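Local coordinates for protein muconate lactonizing enzyme (Corynebacterium glutamicum, PDB 3I4K) that belongs to the muconate lactonizing enzyme family of the enolase superfamily and binds a magnesium ion in its barrel domain, at residues R98-A101 and A106-A109. Sequence-based numbering, arbitrary orientation.
Sequences RVVA and AKAA
Three groups grip the ammonium of Lys107: the backbone carbonyls of Val100 and Arg102 accept hydrogen bonds from NZ, and the carboxylate of Glu97 adds a salt bridge. The bond that joins the two segments, Lys107 NZ to Val100 O, is short at 2.6 Å. NZ meets the oxygen off the line of the C=O bond, at a C=O...N angle of 146°, and is tilted 27° from the carbonyl plane. Reaching it takes the full length of the lysine. With CG anti to its own carbonyl carbon (chi1 -65°) and every later torsion near 180°, the chain runs straight out from its helix and carries NZ to Val100 O, although the two CA atoms, Val100 CA and Lys107 CA, lie 9.0 Å apart. The methylene before the ammonium also comes close, Lys107 CE standing 3.0 Å from Val100 O and 4.3 Å from Val100 CB. Both side chains rest on Leu77 of helix 66-81, and Val100 also meets Tyr76. The case illustrates how a buried lysine can be satisfied by main-chain oxygens together with one carboxylate, which would probably favour its charged form. Here it ties the turn leaving helix 89-99 to the first turn of helix 104-121, the short link between two consecutive helices of the helical part of the N-terminal domain of the enolase fold.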
# COMPACT_ATOMS: atom_id res chain seq x y z
N ARG A 98 -14.95 -1.79 -13.25
CA ARG A 98 -15.64 -1.50 -14.50
C ARG A 98 -17.07 -2.04 -14.55
O ARG A 98 -17.90 -1.55 -15.32
CB ARG A 98 -14.84 -2.07 -15.69
CG ARG A 98 -13.45 -1.45 -15.84
CD ARG A 98 -12.69 -2.08 -17.02
NE ARG A 98 -13.33 -1.81 -18.31
CZ ARG A 98 -13.30 -0.63 -18.94
NH1 ARG A 98 -12.65 0.40 -18.41
NH2 ARG A 98 -13.92 -0.49 -20.10
N VAL A 99 -17.37 -3.02 -13.71
CA VAL A 99 -18.71 -3.62 -13.69
C VAL A 99 -19.56 -3.25 -12.48
O VAL A 99 -20.80 -3.26 -12.56
CB VAL A 99 -18.63 -5.17 -13.78
CG1 VAL A 99 -17.78 -5.57 -14.96
CG2 VAL A 99 -18.06 -5.74 -12.49
N VAL A 100 -18.91 -2.94 -11.36
CA VAL A 100 -19.61 -2.56 -10.15
C VAL A 100 -18.86 -1.50 -9.36
O VAL A 100 -17.74 -1.73 -8.89
CB VAL A 100 -19.83 -3.78 -9.21
CG1 VAL A 100 -20.58 -3.35 -7.96
CG2 VAL A 100 -20.60 -4.88 -9.94
N ALA A 101 -19.46 -0.32 -9.22
CA ALA A 101 -18.85 0.76 -8.46
C ALA A 101 -19.19 0.51 -7.00
O ALA A 101 -20.20 -0.12 -6.70
CB ALA A 101 -19.39 2.09 -8.92
N ALA A 106 -18.88 -6.53 -0.78
CA ALA A 106 -19.04 -7.66 -1.70
C ALA A 106 -17.69 -8.00 -2.34
O ALA A 106 -17.31 -9.17 -2.43
CB ALA A 106 -20.05 -7.31 -2.78
N LYS A 107 -16.97 -6.96 -2.76
CA LYS A 107 -15.67 -7.12 -3.40
C LYS A 107 -14.63 -7.73 -2.47
O LYS A 107 -13.79 -8.52 -2.91
CB LYS A 107 -15.19 -5.77 -3.92
CG LYS A 107 -16.05 -5.19 -5.04
CD LYS A 107 -15.68 -3.74 -5.37
CE LYS A 107 -16.44 -3.22 -6.58
NZ LYS A 107 -16.27 -1.75 -6.77
N ALA A 108 -14.67 -7.38 -1.19
CA ALA A 108 -13.70 -7.90 -0.24
C ALA A 108 -13.68 -9.44 -0.23
O ALA A 108 -12.63 -10.06 -0.09
CB ALA A 108 -13.98 -7.37 1.14
N ALA A 109 -14.86 -10.05 -0.37
CA ALA A 109 -14.93 -11.50 -0.37
C ALA A 109 -14.17 -12.06 -1.56
O ALA A 109 -13.39 -13.00 -1.42
CB ALA A 109 -16.38 -11.97 -0.40